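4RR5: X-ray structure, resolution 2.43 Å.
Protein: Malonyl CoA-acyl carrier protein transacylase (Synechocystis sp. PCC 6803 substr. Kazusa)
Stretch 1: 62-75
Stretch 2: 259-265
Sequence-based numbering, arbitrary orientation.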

ATOM      1  N   CYS A  62      -5.046   6.191   8.647  1.00 18.55           N
ATOM      2  CA  CYS A  62      -4.678   7.545   8.241  1.00 25.18           C
ATOM      3  C   CYS A  62      -4.373   7.640   6.735  1.00 26.93           C
ATOM      4  O   CYS A  62      -4.896   8.529   6.047  1.00 24.01           O
ATOM      5  CB  CYS A  62      -3.484   8.050   9.048  1.00 21.55           C
ATOM      6  SG  CYS A  62      -3.932   8.705  10.665  1.00 26.89           S
ATOM      7  N   LEU A  63      -3.537   6.734   6.223  1.00 21.53           N
ATOM      8  CA  LEU A  63      -3.196   6.745   4.802  1.00 19.61           C
ATOM      9  C   LEU A  63      -4.421   6.467   3.934  1.00 19.75           C
ATOM     10  O   LEU A  63      -4.591   7.077   2.882  1.00 19.05           O
ATOM     11  CB  LEU A  63      -2.108   5.719   4.497  1.00 18.77           C
ATOM     12  CG  LEU A  63      -0.687   6.094   4.893  1.00 21.92           C
ATOM     13  CD1 LEU A  63       0.258   4.937   4.612  1.00 20.46           C
ATOM     14  CD2 LEU A  63      -0.239   7.348   4.153  1.00 21.52           C
ATOM     15  N   TYR A  64      -5.277   5.551   4.379  1.00 17.09           N
ATOM     16  CA  TYR A  64      -6.468   5.226   3.614  1.00 19.39           C
ATOM     17  C   TYR A  64      -7.416   6.418   3.518  1.00 18.52           C
ATOM     18  O   TYR A  64      -7.941   6.712   2.452  1.00 18.97           O
ATOM     19  CB  TYR A  64      -7.200   4.023   4.219  1.00 16.96           C
ATOM     20  CG  TYR A  64      -8.586   3.782   3.624  1.00 17.31           C
ATOM     21  CD1 TYR A  64      -9.717   4.408   4.149  1.00 16.30           C
ATOM     22  CD2 TYR A  64      -8.762   2.919   2.542  1.00 19.39           C
ATOM     23  CE1 TYR A  64     -10.976   4.189   3.622  1.00 16.34           C
ATOM     24  CE2 TYR A  64     -10.021   2.691   2.006  1.00 18.92           C
ATOM     25  CZ  TYR A  64     -11.123   3.334   2.555  1.00 20.64           C
ATOM     26  OH  TYR A  64     -12.373   3.107   2.036  1.00 23.26           O
ATOM     27  N   VAL A  65      -7.662   7.085   4.635  1.00 19.01           N
ATOM     28  CA  VAL A  65      -8.614   8.184   4.653  1.00 19.86           C
ATOM     29  C   VAL A  65      -8.116   9.329   3.766  1.00 20.28           C
ATOM     30  O   VAL A  65      -8.877   9.927   2.997  1.00 19.65           O
ATOM     31  CB  VAL A  65      -8.858   8.686   6.105  1.00 26.82           C
ATOM     32  CG1 VAL A  65      -9.582  10.038   6.105  1.00 22.22           C
ATOM     33  CG2 VAL A  65      -9.631   7.647   6.909  1.00 17.58           C
ATOM     34  N   ILE A  66      -6.824   9.620   3.866  1.00 18.39           N
ATOM     35  CA  ILE A  66      -6.226  10.699   3.090  1.00 21.42           C
ATOM     36  C   ILE A  66      -6.214  10.374   1.597  1.00 19.41           C
ATOM     37  O   ILE A  66      -6.568  11.219   0.762  1.00 17.41           O
ATOM     38  CB  ILE A  66      -4.791  11.004   3.578  1.00 19.36           C
ATOM     39  CG1 ILE A  66      -4.859  11.715   4.929  1.00 16.68           C
ATOM     40  CG2 ILE A  66      -4.034  11.840   2.547  1.00 15.74           C
ATOM     41  CD1 ILE A  66      -3.548  11.751   5.665  1.00 20.25           C
ATOM     42  N   GLU A  67      -5.821   9.145   1.273  1.00 18.05           N
ATOM     43  CA  GLU A  67      -5.817   8.680  -0.102  1.00 16.14           C
ATOM     44  C   GLU A  67      -7.219   8.683  -0.726  1.00 17.43           C
ATOM     45  O   GLU A  67      -7.391   9.135  -1.864  1.00 17.99           O
ATOM     46  CB  GLU A  67      -5.172   7.294  -0.173  1.00 17.68           C
ATOM     47  CG  GLU A  67      -3.638   7.372  -0.101  1.00 18.26           C
ATOM     48  CD  GLU A  67      -2.950   6.042   0.160  1.00 18.55           C
ATOM     49  OE1 GLU A  67      -3.624   4.989   0.187  1.00 19.66           O
ATOM     50  OE2 GLU A  67      -1.714   6.055   0.329  1.00 16.11           O
ATOM     51  N   ALA A  68      -8.226   8.209   0.007  1.00 17.90           N
ATOM     52  CA  ALA A  68      -9.614   8.309  -0.464  1.00 19.01           C
ATOM     53  C   ALA A  68     -10.028   9.774  -0.659  1.00 21.18           C
ATOM     54  O   ALA A  68     -10.725  10.100  -1.608  1.00 25.43           O
ATOM     55  CB  ALA A  68     -10.559   7.620   0.494  1.00 16.57           C
ATOM     56  N   ILE A  69      -9.576  10.663   0.218  1.00 19.61           N
ATOM     57  CA  ILE A  69      -9.871  12.084   0.055  1.00 17.88           C
ATOM     58  C   ILE A  69      -9.209  12.627  -1.208  1.00 19.75           C
ATOM     59  O   ILE A  69      -9.848  13.299  -2.009  1.00 21.82           O
ATOM     60  CB  ILE A  69      -9.429  12.904   1.298  1.00 21.02           C
ATOM     61  CG1 ILE A  69     -10.474  12.764   2.409  1.00 17.88           C
ATOM     62  CG2 ILE A  69      -9.214  14.384   0.950  1.00 17.35           C
ATOM     63  CD1 ILE A  69      -9.990  13.167   3.744  1.00 18.94           C
ATOM     64  N   LEU A  70      -7.936  12.315  -1.403  1.00 21.14           N
ATOM     65  CA  LEU A  70      -7.237  12.724  -2.620  1.00 20.28           C
ATOM     66  C   LEU A  70      -7.905  12.199  -3.897  1.00 27.80           C
ATOM     67  O   LEU A  70      -8.034  12.937  -4.884  1.00 27.41           O
ATOM     68  CB  LEU A  70      -5.782  12.268  -2.567  1.00 21.10           C
ATOM     69  CG  LEU A  70      -4.944  13.159  -1.660  1.00 20.87           C
ATOM     70  CD1 LEU A  70      -3.584  12.519  -1.410  1.00 22.67           C
ATOM     71  CD2 LEU A  70      -4.819  14.568  -2.260  1.00 17.94           C
ATOM     72  N   ALA A  71      -8.350  10.942  -3.877  1.00 24.75           N
ATOM     73  CA  ALA A  71      -9.040  10.373  -5.028  1.00 21.92           C
ATOM     74  C   ALA A  71     -10.308  11.157  -5.374  1.00 25.58           C
ATOM     75  O   ALA A  71     -10.598  11.418  -6.547  1.00 25.46           O
ATOM     76  CB  ALA A  71      -9.382   8.921  -4.768  1.00 22.46           C
ATOM     77  N   ASP A  72     -11.074  11.521  -4.354  1.00 25.45           N
ATOM     78  CA  ASP A  72     -12.304  12.253  -4.595  1.00 22.71           C
ATOM     79  C   ASP A  72     -12.015  13.688  -5.017  1.00 24.44           C
ATOM     80  O   ASP A  72     -12.757  14.264  -5.805  1.00 27.05           O
ATOM     81  CB  ASP A  72     -13.184  12.229  -3.361  1.00 22.27           C
ATOM     82  CG  ASP A  72     -13.720  10.858  -3.081  1.00 29.23           C
ATOM     83  OD1 ASP A  72     -13.665  10.010  -3.990  1.00 35.53           O
ATOM     84  OD2 ASP A  72     -14.202  10.618  -1.966  1.00 30.82           O
ATOM     85  N   LEU A  73     -10.936  14.266  -4.498  1.00 24.44           N
ATOM     86  CA  LEU A  73     -10.543  15.611  -4.902  1.00 25.54           C
ATOM     87  C   LEU A  73     -10.154  15.639  -6.384  1.00 27.47           C
ATOM     88  O   LEU A  73     -10.546  16.548  -7.113  1.00 25.77           O
ATOM     89  CB  LEU A  73      -9.399  16.121  -4.031  1.00 22.59           C
ATOM     90  CG  LEU A  73      -9.857  16.493  -2.621  1.00 20.84           C
ATOM     91  CD1 LEU A  73      -8.663  16.855  -1.763  1.00 20.22           C
ATOM     92  CD2 LEU A  73     -10.871  17.624  -2.681  1.00 17.88           C
ATOM     93  N   LEU A  74      -9.398  14.628  -6.809  1.00 26.24           N
ATOM     94  CA  LEU A  74      -9.058  14.430  -8.214  1.00 26.62           C
ATOM     95  C   LEU A  74     -10.304  14.296  -9.092  1.00 28.88           C
ATOM     96  O   LEU A  74     -10.417  14.947 -10.134  1.00 28.36           O
ATOM     97  CB  LEU A  74      -8.171  13.196  -8.365  1.00 22.57           C
ATOM     98  CG  LEU A  74      -6.728  13.483  -7.984  1.00 29.79           C
ATOM     99  CD1 LEU A  74      -5.943  12.192  -7.709  1.00 30.33           C
ATOM    100  CD2 LEU A  74      -6.071  14.339  -9.076  1.00 25.48           C
ATOM    101  N   ARG A  75     -11.243  13.465  -8.653  1.00 27.75           N
ATOM    102  CA  ARG A  75     -12.508  13.309  -9.358  1.00 29.85           C
ATOM    103  C   ARG A  75     -13.236  14.636  -9.505  1.00 35.94           C
ATOM    104  O   ARG A  75     -13.653  15.000 -10.604  1.00 43.39           O
ATOM    105  CB  ARG A  75     -13.398  12.290  -8.655  1.00 24.16           C
ATOM    106  CG  ARG A  75     -12.895  10.857  -8.846  1.00 27.47           C
ATOM    107  CD  ARG A  75     -13.964   9.819  -8.563  1.00 25.67           C
ATOM    108  NE  ARG A  75     -13.461   8.476  -8.817  1.00 32.81           N
ATOM    109  CZ  ARG A  75     -13.310   7.949 -10.030  1.00 31.47           C
ATOM    110  NH1 ARG A  75     -13.627   8.645 -11.116  1.00 31.75           N
ATOM    111  NH2 ARG A  75     -12.835   6.723 -10.155  1.00 29.51           N
TER
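Stretch 2 (259-265) YWEVGPG

A segment that packs against a helix without sharing a hydrogen bond with it relies on close fit, chiefly of side chains but also of backbone, and the segment from Tyr259 to Gly265 in this malonyl CoA-acyl carrier protein transacylase is a compact example. Its partner, residues 62 to 75, is helical throughout, with each amide from Ile66 to Arg75 bonded to the carbonyl four residues earlier. Most of its backbone groups are thus already paired within the helix, no hydrogen bond links it to the second segment, and the contact is made largely by apolar surface. The two elements run in broadly opposed directions: the angle between their N-to-C directions is 131°, and their axes come within 9.6 Å. As the second chain advances, its contacts move back along the helix, from Leu74 to Leu63.

Tyr259 enters in extended conformation (phi/psi -140/109) but is out of reach of the helix. Trp260, still extended at -113/117, directs its CA-to-CB bond toward the helix, and with chi1 in the m well its indole reaches Leu74, where CZ3 lies 4.1 Å from Leu74 CD2. The methyl approaches the ring obliquely. Glu261 follows the alternation of a strand and makes no contact; its carboxylate is hydrogen-bonded elsewhere in the structure.

Val262 is the centre of the interface and gives up more area to the helix than any other residue of the segment. Its side chain reaches two turns at once: CG1 rests 3.5 Å from Leu70 CB, and CG2 lies 3.8 Å from Leu74 CD1, with CG1 almost as close to that methyl. The carbonyl of the same residue is also close, with Val262 O 3.4 Å from Glu67 CG, a contact with the aliphatic part of the glutamate.

Gly263 has phi/psi of 156/179. A side chain here would be jammed against the preceding carbonyl oxygen and would strike Pro264 CD, so the conformation itself calls for glycine. The bare backbone also lies near the helix: Gly263 CA is 5.3 Å from Glu67 CA, the closest CA pair between the segments, and 3.7 Å from Leu70 CD1. An ideal CB would sit tightly against Glu67 OE2, at 3.0 Å.

Pro264, at -75/166, carries the packing one turn further back, its CG meeting Leu63 CD2 at 3.6 Å. Gly265 then departs with a positive phi of 73°, touching nothing on the helix. In all, 351 Å² is buried, counting both sides: a modest area, assembled from successive helical turns.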

ATOM      1  N   TYR A 259       1.448   7.923 -14.755  1.00 34.54           N
ATOM      2  CA  TYR A 259       1.509   7.209 -13.496  1.00 30.09           C
ATOM      3  C   TYR A 259       1.451   8.220 -12.359  1.00 30.55           C
ATOM      4  O   TYR A 259       2.402   8.980 -12.156  1.00 29.77           O
ATOM      5  CB  TYR A 259       2.801   6.401 -13.482  1.00 35.11           C
ATOM      6  CG  TYR A 259       3.161   5.565 -12.271  1.00 33.68           C
ATOM      7  CD1 TYR A 259       2.804   4.224 -12.204  1.00 29.07           C
ATOM      8  CD2 TYR A 259       3.959   6.085 -11.250  1.00 29.19           C
ATOM      9  CE1 TYR A 259       3.188   3.434 -11.136  1.00 29.82           C
ATOM     10  CE2 TYR A 259       4.338   5.299 -10.171  1.00 31.77           C
ATOM     11  CZ  TYR A 259       3.954   3.976 -10.129  1.00 25.93           C
ATOM     12  OH  TYR A 259       4.324   3.180  -9.086  1.00 23.91           O
ATOM     13  N   TRP A 260       0.329   8.250 -11.643  1.00 29.22           N
ATOM     14  CA  TRP A 260       0.119   9.253 -10.600  1.00 28.33           C
ATOM     15  C   TRP A 260       0.090   8.622  -9.227  1.00 26.03           C
ATOM     16  O   TRP A 260      -0.784   7.807  -8.938  1.00 22.77           O
ATOM     17  CB  TRP A 260      -1.187  10.015 -10.818  1.00 24.41           C
ATOM     18  CG  TRP A 260      -1.233  10.846 -12.056  1.00 32.75           C
ATOM     19  CD1 TRP A 260      -0.283  10.932 -13.036  1.00 32.69           C
ATOM     20  CD2 TRP A 260      -2.298  11.714 -12.454  1.00 30.85           C
ATOM     21  NE1 TRP A 260      -0.694  11.794 -14.023  1.00 31.48           N
ATOM     22  CE2 TRP A 260      -1.928  12.289 -13.689  1.00 35.47           C
ATOM     23  CE3 TRP A 260      -3.527  12.060 -11.888  1.00 27.17           C
ATOM     24  CZ2 TRP A 260      -2.744  13.195 -14.364  1.00 33.57           C
ATOM     25  CZ3 TRP A 260      -4.332  12.963 -12.551  1.00 38.81           C
ATOM     26  CH2 TRP A 260      -3.939  13.518 -13.783  1.00 36.88           C
ATOM     27  N   GLU A 261       1.043   9.003  -8.385  1.00 23.78           N
ATOM     28  CA  GLU A 261       1.051   8.552  -7.015  1.00 25.42           C
ATOM     29  C   GLU A 261       0.107   9.437  -6.233  1.00 26.66           C
ATOM     30  O   GLU A 261       0.380  10.612  -6.038  1.00 28.72           O
ATOM     31  CB  GLU A 261       2.446   8.601  -6.411  1.00 25.52           C
ATOM     32  CG  GLU A 261       2.573   7.779  -5.146  1.00 24.54           C
ATOM     33  CD  GLU A 261       3.993   7.778  -4.599  1.00 27.85           C
ATOM     34  OE1 GLU A 261       4.899   8.292  -5.293  1.00 27.78           O
ATOM     35  OE2 GLU A 261       4.197   7.266  -3.475  1.00 23.06           O
ATOM     36  N   VAL A 262      -1.003   8.860  -5.795  1.00 25.04           N
ATOM     37  CA  VAL A 262      -2.040   9.592  -5.094  1.00 24.53           C
ATOM     38  C   VAL A 262      -1.906   9.318  -3.601  1.00 21.63           C
ATOM     39  O   VAL A 262      -2.452   8.349  -3.084  1.00 19.73           O
ATOM     40  CB  VAL A 262      -3.429   9.190  -5.614  1.00 25.07           C
ATOM     41  CG1 VAL A 262      -4.518   9.954  -4.911  1.00 20.97           C
ATOM     42  CG2 VAL A 262      -3.499   9.407  -7.131  1.00 22.93           C
ATOM     43  N   GLY A 263      -1.150  10.179  -2.924  1.00 23.45           N
ATOM     44  CA  GLY A 263      -0.859  10.020  -1.510  1.00 21.79           C
ATOM     45  C   GLY A 263       0.422  10.749  -1.160  1.00 21.33           C
ATOM     46  O   GLY A 263       1.065  11.325  -2.031  1.00 25.23           O
ATOM     47  N   PRO A 264       0.817  10.710   0.112  1.00 22.49           N
ATOM     48  CA  PRO A 264       2.014  11.422   0.557  1.00 25.56           C
ATOM     49  C   PRO A 264       3.274  10.693   0.112  1.00 28.83           C
ATOM     50  O   PRO A 264       3.186   9.537  -0.311  1.00 28.27           O
ATOM     51  CB  PRO A 264       1.876  11.412   2.083  1.00 24.25           C
ATOM     52  CG  PRO A 264       1.166  10.176   2.373  1.00 22.11           C
ATOM     53  CD  PRO A 264       0.241   9.893   1.192  1.00 21.73           C
ATOM     54  N   GLY A 265       4.424  11.353   0.198  1.00 25.99           N
ATOM     55  CA  GLY A 265       5.668  10.744  -0.236  1.00 27.61           C
ATOM     56  C   GLY A 265       5.893  10.599  -1.731  1.00 25.07           C
ATOM     57  O   GLY A 265       5.016  10.886  -2.552  1.00 25.62           O
TER